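Local structure of putative Phosphoglycerate mutase (Plasmodium falciparum, 3EOZ) at residues Val69-His74 with Glu148-Ile153; His74-Arg79 with Leu96-Asn101; Ile24-His29 with Val152-Asn157. The protein probably acts as a serine/threonine protein phosphatase of the phosphoglycerate mutase family, this chain being its histidine phosphatase domain. All blocks are in the same frame, centred on the assembly; numbering follows the deposited sequence. Where two conformers were deposited one is given.

Contact 1. Residues Val69-His74 with Glu148-Ile153; sequences VSVIYH and EYQLVI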
loop_
_atom_site.group_PDB
_atom_site.type_symbol
_atom_site.label_atom_id
_atom_site.label_comp_id
_atom_site.label_asym_id
_atom_site.label_seq_id
_atom_site.Cartn_x
_atom_site.Cartn_y
_atom_site.Cartn_z
ATOM N N VAL B 69 -21.964 -15.676 -17.591
ATOM C CA VAL B 69 -20.554 -15.550 -17.970
ATOM C C VAL B 69 -20.355 -16.104 -19.382
ATOM O O VAL B 69 -20.273 -17.307 -19.569
ATOM C CB VAL B 69 -19.624 -16.312 -16.985
ATOM C CG1 VAL B 69 -18.190 -16.297 -17.469
ATOM C CG2 VAL B 69 -19.710 -15.716 -15.600
ATOM N N SER B 70 -20.247 -15.221 -20.366
ATOM C CA SER B 70 -20.168 -15.631 -21.763
ATOM C C SER B 70 -18.775 -16.030 -22.234
ATOM O O SER B 70 -18.652 -16.924 -23.077
ATOM C CB SER B 70 -20.713 -14.522 -22.671
ATOM O OG SER B 70 -20.033 -13.300 -22.479
ATOM N N VAL B 71 -17.731 -15.367 -21.724
ATOM C CA VAL B 71 -16.347 -15.649 -22.148
ATOM C C VAL B 71 -15.374 -15.695 -20.974
ATOM O O VAL B 71 -15.513 -14.960 -20.016
ATOM C CB VAL B 71 -15.819 -14.585 -23.126
ATOM C CG1 VAL B 71 -14.479 -15.038 -23.744
ATOM C CG2 VAL B 71 -16.856 -14.268 -24.204
ATOM N N ILE B 72 -14.387 -16.571 -21.071
ATOM C CA ILE B 72 -13.275 -16.610 -20.165
ATOM C C ILE B 72 -12.035 -16.409 -21.034
ATOM O O ILE B 72 -11.742 -17.238 -21.895
ATOM C CB ILE B 72 -13.216 -17.953 -19.426
ATOM C CG1 ILE B 72 -14.469 -18.136 -18.556
ATOM C CG2 ILE B 72 -11.984 -18.031 -18.549
ATOM C CD1 ILE B 72 -14.584 -19.518 -17.919
ATOM N N TYR B 73 -11.317 -15.306 -20.830
ATOM C CA TYR B 73 -10.124 -15.007 -21.641
ATOM C C TYR B 73 -8.853 -15.491 -20.974
ATOM O O TYR B 73 -8.786 -15.566 -19.749
ATOM C CB TYR B 73 -10.004 -13.515 -21.880
ATOM C CG TYR B 73 -11.123 -12.932 -22.681
ATOM C CD1 TYR B 73 -12.183 -12.278 -22.065
ATOM C CD2 TYR B 73 -11.126 -13.025 -24.056
ATOM C CE1 TYR B 73 -13.216 -11.717 -22.799
ATOM C CE2 TYR B 73 -12.148 -12.470 -24.801
ATOM C CZ TYR B 73 -13.199 -11.823 -24.166
ATOM O OH TYR B 73 -14.202 -11.276 -24.916
ATOM N N HIS B 74 -7.835 -15.810 -21.769
ATOM C CA HIS B 74 -6.568 -16.246 -21.204
ATOM C C HIS B 74 -5.431 -16.091 -22.183
ATOM O O HIS B 74 -5.638 -15.836 -23.356
ATOM C CB HIS B 74 -6.669 -17.699 -20.736
ATOM C CG HIS B 74 -6.946 -18.664 -21.844
ATOM N ND1 HIS B 74 -5.948 -19.179 -22.647
ATOM C CD2 HIS B 74 -8.108 -19.197 -22.292
ATOM C CE1 HIS B 74 -6.488 -19.976 -23.551
ATOM N NE2 HIS B 74 -7.796 -20.006 -23.352
ATOM N N GLU B 148 -24.264 -9.493 -18.719
ATOM C CA GLU B 148 -23.210 -10.304 -19.303
ATOM C C GLU B 148 -21.882 -9.991 -18.613
ATOM O O GLU B 148 -21.531 -8.830 -18.440
ATOM C CB GLU B 148 -23.116 -10.042 -20.804
ATOM C CG GLU B 148 -22.529 -11.215 -21.585
ATOM C CD GLU B 148 -22.326 -10.876 -23.052
ATOM O OE1 GLU B 148 -23.206 -10.169 -23.593
ATOM O OE2 GLU B 148 -21.298 -11.294 -23.651
ATOM N N TYR B 149 -21.166 -11.036 -18.213
ATOM C CA TYR B 149 -19.834 -10.902 -17.662
ATOM C C TYR B 149 -18.812 -11.724 -18.446
ATOM O O TYR B 149 -19.121 -12.796 -18.926
ATOM C CB TYR B 149 -19.831 -11.373 -16.214
ATOM C CG TYR B 149 -20.510 -10.422 -15.262
ATOM C CD1 TYR B 149 -19.793 -9.437 -14.610
ATOM C CD2 TYR B 149 -21.870 -10.513 -15.014
ATOM C CE1 TYR B 149 -20.412 -8.557 -13.736
ATOM C CE2 TYR B 149 -22.496 -9.645 -14.144
ATOM C CZ TYR B 149 -21.761 -8.667 -13.499
ATOM O OH TYR B 149 -22.376 -7.792 -12.626
ATOM N N GLN B 150 -17.591 -11.214 -18.564
ATOM C CA GLN B 150 -16.453 -12.015 -19.018
ATOM C C GLN B 150 -15.390 -12.021 -17.919
ATOM O O GLN B 150 -15.274 -11.063 -17.147
ATOM C CB GLN B 150 -15.832 -11.469 -20.307
ATOM C CG GLN B 150 -16.747 -11.386 -21.524
ATOM C CD GLN B 150 -17.618 -10.168 -21.521
ATOM O OE1 GLN B 150 -17.134 -9.067 -21.327
ATOM N NE2 GLN B 150 -18.934 -10.359 -21.710
ATOM N N LEU B 151 -14.622 -13.108 -17.859
ATOM C CA LEU B 151 -13.555 -13.282 -16.888
ATOM C C LEU B 151 -12.238 -13.194 -17.611
ATOM O O LEU B 151 -12.011 -13.904 -18.583
ATOM C CB LEU B 151 -13.665 -14.638 -16.208
ATOM C CG LEU B 151 -14.949 -14.888 -15.417
ATOM C CD1 LEU B 151 -14.984 -16.311 -14.878
ATOM C CD2 LEU B 151 -15.074 -13.917 -14.286
ATOM N N VAL B 152 -11.371 -12.297 -17.159
ATOM C CA VAL B 152 -10.073 -12.137 -17.783
ATOM C C VAL B 152 -9.077 -12.804 -16.858
ATOM O O VAL B 152 -8.890 -12.356 -15.746
ATOM C CB VAL B 152 -9.753 -10.658 -17.990
ATOM C CG1 VAL B 152 -8.476 -10.493 -18.788
ATOM C CG2 VAL B 152 -10.906 -9.996 -18.701
ATOM N N ILE B 153 -8.471 -13.901 -17.300
ATOM C CA ILE B 153 -7.476 -14.594 -16.486
ATOM C C ILE B 153 -6.111 -14.020 -16.801
ATOM O O ILE B 153 -5.765 -13.838 -17.966
ATOM C CB ILE B 153 -7.496 -16.105 -16.681
ATOM C CG1 ILE B 153 -8.889 -16.637 -16.337
ATOM C CG2 ILE B 153 -6.445 -16.773 -15.794
ATOM C CD1 ILE B 153 -8.949 -18.116 -16.329
#
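Tyr73 and Leu151 bury the largest shares of surface where strands 69-74 and 148-153 pair as parallel neighbours, their axes only 11° apart. The tyrosine N donates to Leu151 O at 2.7 Å, and two further backbone bonds, Leu151 N to Val71 O and Ile153 N to Tyr73 O, extend the pairing on either side of it. Beyond its backbone, Tyr73 lies alongside Gln150, the two side chains running the same way, with ring atom CE1 3.6 Å from Gln150 CB. That methylene meets the ring at its edge; the phenol and amide planes stand 78° apart, and Val71 CG1 is placed over the centre of one ring face.

On the opposite face of the sheet, Leu151 CD1 rests 4.1 Å from Ile72 CG1. Val69 CG1 reaches the same leucine from across, at about a right angle to it. Ile153 continues this apolar row, its CD1 3.8 Å from Ile72 CG2.

Two residues, Ser70 and Val71, face Gln150 between the bridges Val69-Tyr149 and Ile72-Leu151, which makes a beta bulge. It swings Ser70 toward the other strand, and with OG at +57°, between backbone N and carbonyl carbon, the hydroxyl donates to Glu148 OE2 at 2.6 Å, on the anti side of the carboxylate.

The pair lies inside the sheet, second and third from the edge formed by strand 95-98: that strand flanks 68-74 through Ile97, helix 49-64 packs Leu60 and Leu64 on Leu151, helix 78-88 adds Ile87 against Ile72, and Tyr138 of helix 114-139 meets Tyr73 edge-to-face.

Contact 2. Residues His74-Arg79 with Leu96-Asn101; sequences HSDMIR and LINDPN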
loop_
_atom_site.group_PDB
_atom_site.type_symbol
_atom_site.label_atom_id
_atom_site.label_comp_id
_atom_site.label_asym_id
_atom_site.label_seq_id
_atom_site.Cartn_x
_atom_site.Cartn_y
_atom_site.Cartn_z
ATOM N N HIS B 74 -7.835 -15.810 -21.769
ATOM C CA HIS B 74 -6.568 -16.246 -21.204
ATOM C C HIS B 74 -5.431 -16.091 -22.183
ATOM O O HIS B 74 -5.638 -15.836 -23.356
ATOM C CB HIS B 74 -6.669 -17.699 -20.736
ATOM C CG HIS B 74 -6.946 -18.664 -21.844
ATOM N ND1 HIS B 74 -5.948 -19.179 -22.647
ATOM C CD2 HIS B 74 -8.108 -19.197 -22.292
ATOM C CE1 HIS B 74 -6.488 -19.976 -23.551
ATOM N NE2 HIS B 74 -7.796 -20.006 -23.352
ATOM N N SER B 75 -4.215 -16.239 -21.681
ATOM C CA SER B 75 -3.013 -16.124 -22.516
ATOM C C SER B 75 -2.677 -17.470 -23.193
ATOM O O SER B 75 -3.376 -18.454 -23.004
ATOM C CB SER B 75 -1.835 -15.683 -21.652
ATOM O OG SER B 75 -1.364 -16.780 -20.882
ATOM N N ASP B 76 -1.584 -17.491 -23.954
ATOM C CA ASP B 76 -1.050 -18.725 -24.529
ATOM C C ASP B 76 -0.445 -19.659 -23.497
ATOM O O ASP B 76 -0.275 -20.837 -23.790
ATOM C CB ASP B 76 0.056 -18.419 -25.534
ATOM C CG ASP B 76 -0.454 -17.766 -26.793
ATOM O OD1 ASP B 76 -1.678 -17.797 -27.015
ATOM O OD2 ASP B 76 0.376 -17.232 -27.561
HETATM N N MSE B 77 -0.109 -19.155 -22.308
HETATM C CA MSE B 77 0.634 -19.941 -21.319
HETATM C C MSE B 77 -0.171 -21.115 -20.826
HETATM O O MSE B 77 -1.377 -20.986 -20.557
HETATM C CB MSE B 77 1.019 -19.111 -20.102
HETATM C CG MSE B 77 2.273 -18.286 -20.253
HETATM SE SE MSE B 77 2.204 -17.055 -21.731
HETATM C CE MSE B 77 3.689 -17.790 -22.787
ATOM N N ILE B 78 0.521 -22.241 -20.663
ATOM C CA ILE B 78 -0.111 -23.500 -20.308
ATOM C C ILE B 78 -0.901 -23.365 -19.027
ATOM O O ILE B 78 -2.069 -23.720 -18.990
ATOM C CB ILE B 78 0.926 -24.656 -20.181
ATOM C CG1 ILE B 78 1.769 -24.738 -21.469
ATOM C CG2 ILE B 78 0.223 -25.980 -19.876
ATOM C CD1 ILE B 78 2.198 -26.143 -21.898
ATOM N N ARG B 79 -0.260 -22.852 -17.982
ATOM C CA ARG B 79 -0.937 -22.580 -16.679
ATOM C C ARG B 79 -2.149 -21.653 -16.768
ATOM O O ARG B 79 -3.120 -21.824 -16.009
ATOM C CB ARG B 79 0.042 -22.002 -15.653
ATOM C CG ARG B 79 1.124 -21.218 -16.273
ATOM C CD ARG B 79 1.833 -20.287 -15.329
ATOM N NE ARG B 79 2.833 -19.583 -16.123
ATOM C CZ ARG B 79 3.528 -18.533 -15.731
ATOM N NH1 ARG B 79 3.367 -18.026 -14.513
ATOM N NH2 ARG B 79 4.399 -17.993 -16.570
ATOM N N LEU B 96 -14.068 -20.365 -23.848
ATOM C CA LEU B 96 -12.682 -20.025 -23.588
ATOM C C LEU B 96 -12.100 -19.360 -24.822
ATOM O O LEU B 96 -12.125 -19.945 -25.892
ATOM C CB LEU B 96 -11.871 -21.272 -23.223
ATOM C CG LEU B 96 -12.013 -21.773 -21.771
ATOM C CD1 LEU B 96 -13.435 -21.619 -21.277
ATOM C CD2 LEU B 96 -11.576 -23.219 -21.625
ATOM N N ILE B 97 -11.616 -18.127 -24.691
ATOM C CA ILE B 97 -10.944 -17.443 -25.801
ATOM C C ILE B 97 -9.499 -17.113 -25.455
ATOM O O ILE B 97 -9.224 -16.536 -24.405
ATOM C CB ILE B 97 -11.674 -16.162 -26.248
ATOM C CG1 ILE B 97 -12.882 -16.518 -27.112
ATOM C CG2 ILE B 97 -10.743 -15.273 -27.097
ATOM C CD1 ILE B 97 -13.927 -17.316 -26.397
ATOM N N ASN B 98 -8.595 -17.481 -26.363
ATOM C CA ASN B 98 -7.161 -17.250 -26.243
ATOM C C ASN B 98 -6.814 -15.868 -26.771
ATOM O O ASN B 98 -7.180 -15.537 -27.897
ATOM C CB ASN B 98 -6.404 -18.309 -27.050
ATOM C CG ASN B 98 -4.879 -18.220 -26.884
ATOM O OD1 ASN B 98 -4.286 -17.149 -26.996
ATOM N ND2 ASN B 98 -4.243 -19.360 -26.629
ATOM N N ASP B 99 -6.102 -15.075 -25.968
ATOM C CA ASP B 99 -5.658 -13.741 -26.367
ATOM C C ASP B 99 -4.164 -13.662 -26.113
ATOM O O ASP B 99 -3.741 -13.490 -24.975
ATOM C CB ASP B 99 -6.393 -12.649 -25.582
ATOM C CG ASP B 99 -6.027 -11.239 -26.035
ATOM O OD1 ASP B 99 -5.102 -11.104 -26.860
ATOM O OD2 ASP B 99 -6.667 -10.260 -25.564
ATOM N N PRO B 100 -3.353 -13.809 -27.173
ATOM C CA PRO B 100 -1.905 -13.676 -27.012
ATOM C C PRO B 100 -1.447 -12.319 -26.444
ATOM O O PRO B 100 -0.337 -12.230 -25.925
ATOM C CB PRO B 100 -1.359 -13.878 -28.442
ATOM C CG PRO B 100 -2.494 -13.824 -29.332
ATOM C CD PRO B 100 -3.717 -14.170 -28.552
ATOM N N ASN B 101 -2.289 -11.289 -26.545
ATOM C CA ASN B 101 -2.023 -9.990 -25.903
ATOM C C ASN B 101 -1.972 -10.040 -24.359
ATOM O O ASN B 101 -1.358 -9.165 -23.748
ATOM C CB ASN B 101 -3.032 -8.934 -26.372
ATOM C CG ASN B 101 -2.773 -8.462 -27.795
ATOM O OD1 ASN B 101 -1.648 -8.542 -28.291
ATOM N ND2 ASN B 101 -3.797 -7.918 -28.432
#
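Backbone pairing between His74 and Asn98 is parallel, with CA atoms 5.2 Å apart, and two hydrogen bonds define it: His74 N to Ile97 O at 3.1 Å and Asp99 N to His74 O at 2.8 Å. The contact belongs to a beta-alpha-beta crossover, in which strand 68-74 runs into helix 78-88 and the chain returns as the edge strand 95-98; the bridge joins the two strands at their C-terminal ends.

His74 contributes most of the buried area. Its chi1 of +63° sets the ring between backbone N and carbonyl carbon, folded back over the partner strand. Asn98 CA then lies over one face of the imidazole, 4.1 Å from the ring centroid and 20° off its normal, which is CH-pi geometry. At the ring edge, Leu96 CB approaches NE2 more loosely. The rotation of the ring is fixed by a bond in its own plane, ND1 donating to Ser75 O at 2.7 Å, so this nitrogen is satisfied without help from the facing strand.

Ser75 and Asp76 turn the chain into the helix. Ser75 OG accepts from the N of Met77, a selenomethionine at the N-cap, closing an ST turn. Asp76 places OD2 3.9 Å from Pro100 CB, the two side chains meeting obliquely. Asn103 and Lys81 hold the backbone of Asp76, at its N and O respectively.

The opposite segment makes its own turn after the strand. Asp99 divides its carboxylate between two donors: OD2 is hydrogen-bonded to Tyr138 OH, while OD1 receives Asn101 N at 2.8 Å from above the carboxylate plane, forming an Asx turn.

Contact 3. Residues Ile24-His29 with Val152-Asn157; sequences IILVRH and VICHGN. With PO4 (phosphate ion), chain E.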
loop_
_atom_site.group_PDB
_atom_site.type_symbol
_atom_site.label_atom_id
_atom_site.label_comp_id
_atom_site.label_asym_id
_atom_site.label_seq_id
_atom_site.Cartn_x
_atom_site.Cartn_y
_atom_site.Cartn_z
ATOM N N ILE B 24 -15.453 -5.144 -14.740
ATOM C CA ILE B 24 -14.305 -5.881 -15.215
ATOM C C ILE B 24 -13.922 -6.828 -14.115
ATOM O O ILE B 24 -13.954 -6.460 -12.941
ATOM C CB ILE B 24 -13.127 -4.950 -15.530
ATOM C CG1 ILE B 24 -13.551 -3.881 -16.567
ATOM C CG2 ILE B 24 -11.931 -5.772 -16.033
ATOM C CD1 ILE B 24 -12.968 -2.521 -16.354
ATOM N N ILE B 25 -13.589 -8.058 -14.486
ATOM C CA ILE B 25 -13.185 -9.055 -13.522
ATOM C C ILE B 25 -11.871 -9.676 -13.924
ATOM O O ILE B 25 -11.759 -10.291 -14.970
ATOM C CB ILE B 25 -14.247 -10.139 -13.358
ATOM C CG1 ILE B 25 -15.545 -9.513 -12.840
ATOM C CG2 ILE B 25 -13.773 -11.200 -12.386
ATOM C CD1 ILE B 25 -16.660 -10.514 -12.608
ATOM N N LEU B 26 -10.877 -9.516 -13.063
ATOM C CA LEU B 26 -9.548 -10.052 -13.303
ATOM C C LEU B 26 -9.343 -11.229 -12.367
ATOM O O LEU B 26 -9.694 -11.153 -11.208
ATOM C CB LEU B 26 -8.485 -8.975 -13.051
ATOM C CG LEU B 26 -8.637 -7.653 -13.813
ATOM C CD1 LEU B 26 -7.380 -6.731 -13.636
ATOM C CD2 LEU B 26 -8.953 -7.914 -15.313
ATOM N N VAL B 27 -8.802 -12.324 -12.890
ATOM C CA VAL B 27 -8.607 -13.543 -12.122
ATOM C C VAL B 27 -7.177 -13.982 -12.293
ATOM O O VAL B 27 -6.750 -14.188 -13.415
ATOM C CB VAL B 27 -9.568 -14.661 -12.591
ATOM C CG1 VAL B 27 -9.453 -15.895 -11.685
ATOM C CG2 VAL B 27 -11.022 -14.131 -12.631
ATOM N N ARG B 28 -6.432 -14.092 -11.190
ATOM C CA ARG B 28 -5.025 -14.521 -11.184
ATOM C C ARG B 28 -4.910 -16.048 -11.348
ATOM O O ARG B 28 -5.844 -16.781 -11.015
ATOM C CB ARG B 28 -4.355 -14.047 -9.869
ATOM C CG ARG B 28 -2.995 -14.685 -9.534
ATOM C CD ARG B 28 -2.072 -13.790 -8.689
ATOM N NE ARG B 28 -2.568 -13.533 -7.340
ATOM C CZ ARG B 28 -2.308 -14.292 -6.281
ATOM N NH1 ARG B 28 -1.558 -15.378 -6.404
ATOM N NH2 ARG B 28 -2.807 -13.964 -5.099
ATOM N N HIS B 29 -3.772 -16.521 -11.856
ATOM C CA HIS B 29 -3.440 -17.948 -11.851
ATOM C C HIS B 29 -3.468 -18.525 -10.423
ATOM O O HIS B 29 -2.978 -17.904 -9.464
ATOM C CB HIS B 29 -2.046 -18.186 -12.434
ATOM C CG HIS B 29 -1.886 -17.713 -13.842
ATOM N ND1 HIS B 29 -2.961 -17.391 -14.641
ATOM C CD2 HIS B 29 -0.779 -17.533 -14.605
ATOM C CE1 HIS B 29 -2.522 -16.998 -15.827
ATOM N NE2 HIS B 29 -1.201 -17.077 -15.830
ATOM N N VAL B 152 -11.371 -12.297 -17.159
ATOM C CA VAL B 152 -10.073 -12.137 -17.783
ATOM C C VAL B 152 -9.077 -12.804 -16.858
ATOM O O VAL B 152 -8.890 -12.356 -15.746
ATOM C CB VAL B 152 -9.753 -10.658 -17.990
ATOM C CG1 VAL B 152 -8.476 -10.493 -18.788
ATOM C CG2 VAL B 152 -10.906 -9.996 -18.701
ATOM N N ILE B 153 -8.471 -13.901 -17.300
ATOM C CA ILE B 153 -7.476 -14.594 -16.486
ATOM C C ILE B 153 -6.111 -14.020 -16.801
ATOM O O ILE B 153 -5.765 -13.838 -17.966
ATOM C CB ILE B 153 -7.496 -16.105 -16.681
ATOM C CG1 ILE B 153 -8.889 -16.637 -16.337
ATOM C CG2 ILE B 153 -6.445 -16.773 -15.794
ATOM C CD1 ILE B 153 -8.949 -18.116 -16.329
ATOM N N CYS B 154 -5.351 -13.720 -15.750
ATOM C CA CYS B 154 -4.171 -12.857 -15.877
ATOM C C CYS B 154 -2.965 -13.358 -15.105
ATOM O O CYS B 154 -3.069 -13.791 -13.960
ATOM C CB CYS B 154 -4.496 -11.459 -15.347
ATOM S SG CYS B 154 -5.576 -10.481 -16.377
ATOM N N HIS B 155 -1.813 -13.264 -15.745
ATOM C CA HIS B 155 -0.544 -13.326 -15.046
ATOM C C HIS B 155 -0.466 -12.121 -14.108
ATOM O O HIS B 155 -1.060 -11.060 -14.376
ATOM C CB HIS B 155 0.601 -13.285 -16.046
ATOM C CG HIS B 155 1.939 -13.585 -15.446
ATOM N ND1 HIS B 155 2.608 -12.702 -14.620
ATOM C CD2 HIS B 155 2.740 -14.671 -15.559
ATOM C CE1 HIS B 155 3.762 -13.230 -14.254
ATOM N NE2 HIS B 155 3.863 -14.429 -14.802
ATOM N N GLY B 156 0.255 -12.292 -13.007
ATOM C CA GLY B 156 0.423 -11.234 -12.015
ATOM C C GLY B 156 1.001 -9.956 -12.583
ATOM O O GLY B 156 0.582 -8.872 -12.175
ATOM N N ASN B 157 1.948 -10.064 -13.516
ATOM C CA ASN B 157 2.526 -8.882 -14.142
ATOM C C ASN B 157 1.483 -8.161 -14.993
ATOM O O ASN B 157 1.562 -6.949 -15.194
ATOM C CB ASN B 157 3.747 -9.256 -15.000
ATOM C CG ASN B 157 4.934 -9.756 -14.164
ATOM O OD1 ASN B 157 4.986 -9.566 -12.953
ATOM N ND2 ASN B 157 5.887 -10.399 -14.824
HETATM P P PO4 E . 1.407 -15.924 -12.218
HETATM O O1 PO4 E . 0.162 -15.065 -12.144
HETATM O O2 PO4 E . 2.333 -15.502 -11.102
HETATM O O3 PO4 E . 1.041 -17.391 -12.095
HETATM O O4 PO4 E . 2.120 -15.772 -13.523
#
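The phosphate pocket of the histidine phosphatase fold forms where strand 24-28 ends beside strand 152-154: Arg28 and His29 begin the RHG signature, whose histidine is the one phosphorylated in this family, and His155 lies across from it. The strands are parallel in sense but twisted, with axes 36° apart. Val152 N donates to Ile25 O, Val27 N to Val152 O, and Cys154 N to Val27 O, the last at 2.8 Å. Beside this pairing, Leu26 CD2 packs 3.9 Å from Val152 CB, the two side chains pointing the same way.

His29 is held by contacts rather than by bonds across the pair. One face of its ring takes both Cys154 O and His155 CA, the latter 4.2 Å from the centroid in CH-pi geometry. At the ring edge, in plane, Ile153 CG2 touches ND1 at 3.7 Å. That nitrogen is buried and has no partner in the model, where the chain directly beyond His29 is missing.

His155 is the N-cap of helix 156-166. With CG anti to the backbone N (chi1 -170°), its ND1 reaches over and accepts from Asn157 N at 2.9 Å, in the ring plane, which fixes the ring's rotation.

A phosphate ion, probably from the crystallisation liquor, lies against both histidines, over a face of His155 and near the edge of His29. Gly156 N donates to its O1 at 2.9 Å, and O3 lies 3.1 Å from His29 CD2, close to the ring plane; its fit against His155 is too tight to be trusted. Arg79 of helix 78-88 adds a salt bridge. Together, a helix N-terminus, an arginine and two histidines suit the site to a phosphoryl group, consistent with phosphatase chemistry.

How the contacts relate
All three contacts lie on four consecutive parallel strands of a seven-strand mixed sheet, in the order 95-98, 68-74, 148-154, 22-28, and their centres are about 10 to 12 Å apart. Contact 1 joins the inner two of these four and shares His74 with contact 2 and Val152 and Ile153 with contact 3. Along the chain, contact 2 is nested inside the loops closed by contacts 1 and 3, both of which end on strand 148-154. Contacts 2 and 3 meet at the C-terminal ends of the parallel strands, where Arg79 NH1 comes 3.6 Å from His155 CD2. The parallel core thus gathers residues distant in sequence around the phosphate site.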